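Local coordinates for sulfite dehydrogenase (Paracoccus pantotrophus, PDB 2XTS), which oxidises protein-bound sulfane sulfur at a molybdenum cofactor, as the molybdenum subunit of the sulfane dehydrogenase SoxCD, working with a haem c cytochrome subunit, at the interface of chains A and B. Residues are numbered along the deposited sequence; one frame, centred on the assembly and turned at random. Chains: chain A, Sulfite dehydrogenase; chain B, Cytochrome.

Contact 1: the interface of chains A and B. Residues chain A 131, 386-389; chain B 174-178.
A:Glu388 and B:Lys176 pair in an antiparallel beta bridge that joins strand 384-389 of the molybdenum subunit to strand 174-177 of the cytochrome subunit. Backbone hydrogen bonds hold the two strands together. B:Thr175 N gives to A:Glu388 O at 2.9 Å, and A:Glu388 N gives to B:Lys176 O at 3.0 Å. At the start of the 3-10 helix 178-180, B:Ala178 N gives to A:Asn386 O at 3.2 Å.

Apolar contacts lie on both faces of the strand pair. On one, A:Val387 CG1 meets B:Ile174 CG2 at 4.0 Å, the two side chains crossing obliquely. A:Ile389 uses its CG2 branch on the same isoleucine, touching CG1. On the other, the A:Glu388 and B:Lys176 side chains lie alongside each other, running in parallel, with A:Glu388 CB against B:Lys176 CB at 3.9 Å. A:Ala131 CB comes in from a loop to 4.1 Å from B:Lys176 CB.

Water links the polar tips. A:Glu388 is extended beyond CG, while B:Lys176 bends at chi2 (-64°) and again at chi4 (75°). With these shapes A:Glu388 OE1, of the carboxylate, and B:Lys176 NZ, the amine, stay 4.9 Å apart and are not in direct contact. Water 1 bridges them. A:Glu388 OE1 also binds water 2, which lies 2.6 Å from B:Thr175 OG1, the threonine hydroxyl.

Contact 2: the interface of chains A and B. Residues chain A 92, 170, 229, 233, 237; chain B 17-18, 20, 91.
Strand 227-233 of the molybdenum subunit, within the sulfite oxidase-type molybdopterin-binding family region, presents A:Arg229 and A:Tyr233 to the loop after helix 11-17 of the cytochrome subunit. Strand 89-93 adds A:Asn92. Together they receive the carboxylate of B:Asp18.

The acid lies over a face of the A:Arg229 guanidinium. The two planes are stacked, 17° apart, and B:Asp18 CG sits 3.2 Å above the A:Arg229 guanidinium plane, lying nearer the edge than the centre of the group. The salt bridge from A:Arg229 NH1 to B:Asp18 OD2, at 3.3 Å, is therefore made across stacked faces.

Two hydrogen bonds meet at B:Asp18 OD2. A:Asn92 ND2 approaches B:Asp18 OD2 on the anti side at 2.9 Å, with its amide turned 78° from the carboxylate. The A:Tyr233 phenol OH arrives tip to tip from above the carboxylate plane, 2.8 Å from B:Asp18 OD2. Its contact with OD1 is weak. The charge and these donors would be expected to favour an ionised carboxylate. B:Asp18 CG is anti to its backbone N (chi1 -174°), which carries the acid toward this group. Within the loop, B:Ala20 N gives a hydrogen bond to B:Asp18 OD1, which may steady that oxygen.

The three chain A groups also bond one another. A:Arg229 NH1 and NH2 both give to A:Tyr233 OH, end-on, and A:Arg229 NH1 also gives to A:Asn92 OD1 at 2.9 Å, on a lone pair in the carbonyl plane. Both partners lie near the guanidinium plane, which restrains its rotation and holds the face toward B:Asp18.

Water 3 joins A:Arg229 NH2 to the backbone carbonyl B:Trp17 O. Farther along, water 4 lies 2.6 Å from A:Tyr170 OH, the phenol, and 2.8 Å from B:Asp91 OD2, a carboxylate oxygen on helix 86-96.

Contact 1: the interface of chains A and B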
ATOM      1  N   ALA A 131     -27.492  -2.240 -17.958  1.00  9.75           N
ATOM      2  CA  ALA A 131     -26.977  -1.462 -16.839  1.00  9.63           C
ATOM      3  C   ALA A 131     -27.724  -1.911 -15.595  1.00  9.78           C
ATOM      4  O   ALA A 131     -28.948  -1.774 -15.525  1.00 10.66           O
ATOM      5  CB  ALA A 131     -27.197  -0.001 -17.106  1.00 10.57           C
ATOM      6  N   ASN A 386     -25.207   5.108 -14.083  1.00  8.02           N
ATOM      7  CA  ASN A 386     -24.811   4.039 -14.972  1.00  7.87           C
ATOM      8  C   ASN A 386     -25.902   3.854 -16.022  1.00  8.28           C
ATOM      9  O   ASN A 386     -27.060   3.576 -15.671  1.00  8.72           O
ATOM     10  CB  ASN A 386     -24.678   2.746 -14.171  1.00  7.68           C
ATOM     11  CG  ASN A 386     -24.342   1.548 -15.033  1.00  7.68           C
ATOM     12  OD1 ASN A 386     -23.952   1.692 -16.192  1.00  9.40           O
ATOM     13  ND2 ASN A 386     -24.562   0.357 -14.492  1.00  8.27           N
ATOM     14  N   VAL A 387     -25.550   4.089 -17.282  1.00  8.25           N
ATOM     15  CA  VAL A 387     -26.450   3.944 -18.418  1.00  8.84           C
ATOM     16  C   VAL A 387     -25.778   3.188 -19.536  1.00  9.19           C
ATOM     17  O   VAL A 387     -24.569   3.117 -19.577  1.00 10.52           O
ATOM     18  CB  VAL A 387     -26.939   5.324 -18.959  1.00  9.27           C
ATOM     19  CG1 VAL A 387     -27.666   6.091 -17.864  1.00 10.35           C
ATOM     20  CG2 VAL A 387     -25.816   6.134 -19.544  1.00 10.48           C
ATOM     21  N   GLU A 388     -26.581   2.636 -20.451  1.00  8.71           N
ATOM     22  CA  GLU A 388     -26.122   2.309 -21.810  1.00  9.19           C
ATOM     23  C   GLU A 388     -26.688   3.347 -22.746  1.00  9.35           C
ATOM     24  O   GLU A 388     -27.764   3.891 -22.491  1.00  9.65           O
ATOM     25  CB  GLU A 388     -26.579   0.933 -22.288  1.00  9.86           C
ATOM     26  CG  GLU A 388     -25.961  -0.198 -21.532  1.00 11.03           C
ATOM     27  CD  GLU A 388     -26.144  -1.551 -22.195  1.00 12.70           C
ATOM     28  OE1 GLU A 388     -26.918  -1.678 -23.164  1.00 14.10           O
ATOM     29  OE2 GLU A 388     -25.537  -2.539 -21.740  1.00 15.26           O
ATOM     30  N   ILE A 389     -25.963   3.597 -23.822  1.00  9.82           N
ATOM     31  CA  ILE A 389     -26.422   4.466 -24.883  1.00 11.13           C
ATOM     32  C   ILE A 389     -26.269   3.749 -26.225  1.00 12.49           C
ATOM     33  O   ILE A 389     -25.420   2.879 -26.391  1.00 12.79           O
ATOM     34  CB  ILE A 389     -25.677   5.824 -24.903  1.00 11.52           C
ATOM     35  CG1 ILE A 389     -24.165   5.643 -25.033  1.00 11.45           C
ATOM     36  CG2 ILE A 389     -26.078   6.660 -23.694  1.00 12.52           C
ATOM     37  CD1 ILE A 389     -23.444   6.980 -25.251  1.00 11.20           C
TER
ATOM     38  N   ILE B 174     -30.034   7.404 -24.497  1.00 12.57           N
ATOM     39  CA  ILE B 174     -29.990   6.517 -23.322  1.00 12.30           C
ATOM     40  C   ILE B 174     -30.988   5.371 -23.506  1.00 12.01           C
ATOM     41  O   ILE B 174     -32.175   5.619 -23.757  1.00 13.81           O
ATOM     42  CB  ILE B 174     -30.237   7.293 -22.017  1.00 12.21           C
ATOM     43  CG1 ILE B 174     -29.074   8.230 -21.744  1.00 13.59           C
ATOM     44  CG2 ILE B 174     -30.399   6.323 -20.820  1.00 13.71           C
ATOM     45  CD1 ILE B 174     -29.389   9.202 -20.676  1.00 14.35           C
ATOM     46  N   THR B 175     -30.493   4.132 -23.425  1.00 11.50           N
ATOM     47  CA  THR B 175     -31.309   2.931 -23.642  1.00 12.60           C
ATOM     48  C   THR B 175     -31.535   2.067 -22.419  1.00 12.57           C
ATOM     49  O   THR B 175     -32.541   1.385 -22.339  1.00 14.40           O
ATOM     50  CB  THR B 175     -30.694   2.010 -24.689  1.00 12.81           C
ATOM     51  OG1 THR B 175     -29.351   1.731 -24.301  1.00 13.86           O
ATOM     52  CG2 THR B 175     -30.746   2.654 -26.060  1.00 14.22           C
ATOM     53  N   LYS B 176     -30.588   2.037 -21.496  1.00 11.75           N
ATOM     54  CA  LYS B 176     -30.688   1.258 -20.258  1.00 10.25           C
ATOM     55  C   LYS B 176     -30.239   2.148 -19.100  1.00  9.76           C
ATOM     56  O   LYS B 176     -29.310   2.960 -19.263  1.00  8.81           O
ATOM     57  CB  LYS B 176     -29.775   0.044 -20.318  1.00 11.05           C
ATOM     58  CG  LYS B 176     -30.087  -0.994 -21.387  1.00 11.55           C
ATOM     59  CD  LYS B 176     -31.428  -1.669 -21.216  1.00 10.20           C
ATOM     60  CE  LYS B 176     -31.626  -2.907 -22.084  1.00 10.97           C
ATOM     61  NZ  LYS B 176     -30.855  -4.100 -21.584  1.00 11.47           N
ATOM     62  N   ARG B 177     -30.920   2.027 -17.970  1.00  9.10           N
ATOM     63  CA  ARG B 177     -30.547   2.717 -16.729  1.00  9.53           C
ATOM     64  C   ARG B 177     -30.570   1.774 -15.535  1.00  8.91           C
ATOM     65  O   ARG B 177     -31.581   1.136 -15.270  1.00  9.70           O
ATOM     66  CB  ARG B 177     -31.539   3.864 -16.437  1.00  9.05           C
ATOM     67  CG  ARG B 177     -31.564   4.952 -17.506  1.00 10.10           C
ATOM     68  CD  ARG B 177     -32.696   5.926 -17.283  1.00 12.53           C
ATOM     69  NE  ARG B 177     -32.530   6.712 -16.074  1.00 13.48           N
ATOM     70  CZ  ARG B 177     -33.443   7.557 -15.610  1.00 14.53           C
ATOM     71  NH1 ARG B 177     -34.599   7.711 -16.247  1.00 18.15           N
ATOM     72  NH2 ARG B 177     -33.224   8.253 -14.513  1.00 15.06           N
ATOM     73  N   ALA B 178     -29.458   1.687 -14.815  1.00  9.29           N
ATOM     74  CA  ALA B 178     -29.385   0.836 -13.613  1.00  8.91           C
ATOM     75  C   ALA B 178     -30.398   1.248 -12.563  1.00  9.23           C
ATOM     76  O   ALA B 178     -30.876   0.416 -11.810  1.00  9.17           O
ATOM     77  CB  ALA B 178     -27.972   0.859 -13.036  1.00  9.46           C
TER
HETATM   78  O   HOH W   1     -28.503  -3.838 -23.320  1.00 14.09           O
HETATM   79  O   HOH W   2     -28.248  -0.489 -25.181  1.00 17.17           O

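Contact 2: the interface of chains A and B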
ATOM      1  N   ASN A  92       5.017 -32.017  -8.015  1.00  9.92           N
ATOM      2  CA  ASN A  92       4.991 -33.434  -8.401  1.00  9.86           C
ATOM      3  C   ASN A  92       4.590 -33.572  -9.854  1.00 10.59           C
ATOM      4  O   ASN A  92       4.364 -32.586 -10.553  1.00 11.71           O
ATOM      5  CB  ASN A  92       4.081 -34.259  -7.469  1.00 10.34           C
ATOM      6  CG  ASN A  92       2.608 -34.081  -7.768  1.00 10.59           C
ATOM      7  OD1 ASN A  92       2.054 -32.999  -7.581  1.00 12.10           O
ATOM      8  ND2 ASN A  92       1.956 -35.153  -8.186  1.00 12.32           N
ATOM      9  N   TYR A 170      -0.453 -27.585 -13.248  1.00  7.91           N
ATOM     10  CA  TYR A 170      -1.721 -27.480 -12.551  1.00  7.96           C
ATOM     11  C   TYR A 170      -1.451 -26.980 -11.147  1.00  7.22           C
ATOM     12  O   TYR A 170      -0.667 -27.591 -10.419  1.00  8.83           O
ATOM     13  CB  TYR A 170      -2.362 -28.848 -12.501  1.00  8.32           C
ATOM     14  CG  TYR A 170      -3.675 -28.925 -11.755  1.00  9.07           C
ATOM     15  CD1 TYR A 170      -4.869 -28.454 -12.319  1.00  9.15           C
ATOM     16  CD2 TYR A 170      -3.743 -29.553 -10.514  1.00 10.39           C
ATOM     17  CE1 TYR A 170      -6.078 -28.585 -11.630  1.00 10.97           C
ATOM     18  CE2 TYR A 170      -4.919 -29.662  -9.817  1.00 12.13           C
ATOM     19  CZ  TYR A 170      -6.088 -29.207 -10.385  1.00 11.52           C
ATOM     20  OH  TYR A 170      -7.279 -29.322  -9.695  1.00 12.97           O
ATOM     21  N   ARG A 229       0.000 -27.046  -4.157  1.00  7.75           N
ATOM     22  CA  ARG A 229       0.579 -28.039  -5.066  1.00  8.21           C
ATOM     23  C   ARG A 229       0.668 -27.508  -6.481  1.00  8.05           C
ATOM     24  O   ARG A 229      -0.239 -26.839  -6.963  1.00  9.29           O
ATOM     25  CB  ARG A 229      -0.222 -29.351  -5.039  1.00  8.41           C
ATOM     26  CG  ARG A 229       0.384 -30.504  -5.823  1.00  9.03           C
ATOM     27  CD  ARG A 229      -0.375 -31.794  -5.596  1.00  8.81           C
ATOM     28  NE  ARG A 229      -1.631 -31.819  -6.337  1.00  8.73           N
ATOM     29  CZ  ARG A 229      -1.733 -32.109  -7.635  1.00  9.22           C
ATOM     30  NH1 ARG A 229      -0.661 -32.379  -8.367  1.00  8.89           N
ATOM     31  NH2 ARG A 229      -2.920 -32.130  -8.222  1.00 10.05           N
ATOM     32  N   TYR A 233       1.964 -31.913 -15.783  1.00  9.88           N
ATOM     33  CA  TYR A 233       1.253 -32.906 -16.587  1.00 10.39           C
ATOM     34  C   TYR A 233       1.564 -32.685 -18.071  1.00 10.07           C
ATOM     35  O   TYR A 233       2.109 -31.642 -18.478  1.00 10.42           O
ATOM     36  CB  TYR A 233      -0.271 -32.820 -16.297  1.00 10.37           C
ATOM     37  CG  TYR A 233      -0.642 -33.043 -14.860  1.00 11.63           C
ATOM     38  CD1 TYR A 233      -0.693 -34.304 -14.324  1.00 14.60           C
ATOM     39  CD2 TYR A 233      -0.983 -32.006 -14.055  1.00 13.05           C
ATOM     40  CE1 TYR A 233      -1.016 -34.512 -12.994  1.00 15.57           C
ATOM     41  CE2 TYR A 233      -1.312 -32.206 -12.732  1.00 13.03           C
ATOM     42  CZ  TYR A 233      -1.344 -33.450 -12.203  1.00 12.68           C
ATOM     43  OH  TYR A 233      -1.674 -33.594 -10.873  1.00 12.96           O
ATOM     44  N   VAL A 237      -5.551 -30.241 -17.240  1.00  8.75           N
ATOM     45  CA  VAL A 237      -6.411 -31.077 -16.433  1.00  8.14           C
ATOM     46  C   VAL A 237      -7.893 -30.945 -16.845  1.00  8.17           C
ATOM     47  O   VAL A 237      -8.644 -31.905 -16.790  1.00  8.57           O
ATOM     48  CB  VAL A 237      -6.211 -30.749 -14.933  1.00  8.88           C
ATOM     49  CG1 VAL A 237      -7.242 -31.460 -14.071  1.00  9.77           C
ATOM     50  CG2 VAL A 237      -4.766 -31.066 -14.526  1.00  9.94           C
TER
ATOM     51  N   TRP B  17      -2.450 -35.804  -1.809  1.00  9.75           N
ATOM     52  CA  TRP B  17      -2.745 -34.480  -2.376  1.00  9.85           C
ATOM     53  C   TRP B  17      -3.017 -34.459  -3.871  1.00 10.29           C
ATOM     54  O   TRP B  17      -3.779 -33.603  -4.332  1.00 11.07           O
ATOM     55  CB  TRP B  17      -1.647 -33.482  -2.007  1.00  9.97           C
ATOM     56  CG  TRP B  17      -1.818 -32.867  -0.644  1.00  9.78           C
ATOM     57  CD1 TRP B  17      -2.617 -33.313   0.369  1.00  8.85           C
ATOM     58  CD2 TRP B  17      -1.116 -31.734  -0.115  1.00  8.59           C
ATOM     59  NE1 TRP B  17      -2.499 -32.491   1.466  1.00  9.33           N
ATOM     60  CE2 TRP B  17      -1.588 -31.515   1.185  1.00  8.35           C
ATOM     61  CE3 TRP B  17      -0.175 -30.851  -0.637  1.00  9.01           C
ATOM     62  CZ2 TRP B  17      -1.127 -30.467   1.977  1.00 10.10           C
ATOM     63  CZ3 TRP B  17       0.280 -29.828   0.152  1.00  9.56           C
ATOM     64  CH2 TRP B  17      -0.215 -29.624   1.426  1.00  9.39           C
ATOM     65  N   ASP B  18      -2.428 -35.369  -4.639  1.00  9.46           N
ATOM     66  CA  ASP B  18      -2.685 -35.381  -6.078  1.00 10.01           C
ATOM     67  C   ASP B  18      -3.806 -36.349  -6.389  1.00 10.46           C
ATOM     68  O   ASP B  18      -3.593 -37.558  -6.532  1.00 11.65           O
ATOM     69  CB  ASP B  18      -1.439 -35.711  -6.887  1.00 10.20           C
ATOM     70  CG  ASP B  18      -1.676 -35.580  -8.384  1.00 10.85           C
ATOM     71  OD1 ASP B  18      -2.851 -35.442  -8.786  1.00 12.31           O
ATOM     72  OD2 ASP B  18      -0.700 -35.604  -9.158  1.00 14.42           O
ATOM     73  N   ALA B  20      -6.113 -35.283  -8.860  1.00 10.37           N
ATOM     74  CA  ALA B  20      -6.618 -34.754 -10.110  1.00 10.14           C
ATOM     75  C   ALA B  20      -6.859 -35.876 -11.095  1.00 10.05           C
ATOM     76  O   ALA B  20      -6.123 -36.870 -11.124  1.00 11.77           O
ATOM     77  CB  ALA B  20      -5.663 -33.729 -10.686  1.00 11.14           C
ATOM     78  N   ASP B  91     -13.523 -35.661 -10.310  1.00  7.13           N
ATOM     79  CA  ASP B  91     -12.465 -34.960  -9.597  1.00  7.62           C
ATOM     80  C   ASP B  91     -13.012 -33.874  -8.665  1.00  7.29           C
ATOM     81  O   ASP B  91     -12.656 -33.808  -7.496  1.00  8.27           O
ATOM     82  CB  ASP B  91     -11.540 -34.371 -10.678  1.00  7.76           C
ATOM     83  CG  ASP B  91     -10.270 -33.709 -10.154  1.00  9.68           C
ATOM     84  OD1 ASP B  91     -10.070 -33.603  -8.920  1.00 11.38           O
ATOM     85  OD2 ASP B  91      -9.434 -33.315 -11.029  1.00 10.40           O
TER
HETATM   86  O   HOH W   3      -5.281 -32.780  -6.771  1.00 13.49           O
HETATM   87  O   HOH W   4      -9.435 -30.617 -10.383  1.00 16.76           O

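The C-alpha centres of contact 1 and contact 2 lie about 45 Å apart, and the two share no residues or secondary-structure elements. Contact 1 uses the last strand of chain A and a late strand of chain B. Contact 2 uses strands of the molybdopterin-binding region and earlier parts of chain B, including helix 86-96 in the cytochrome region. Chain B is thus held to chain A at widely separated points. Backbone pairing dominates contact 1, whereas contact 2 centres on the carboxylate of B:Asp18, met by side-chain donors. This fits a stable SoxCD complex, with contact 2 perhaps helping to position the haem region.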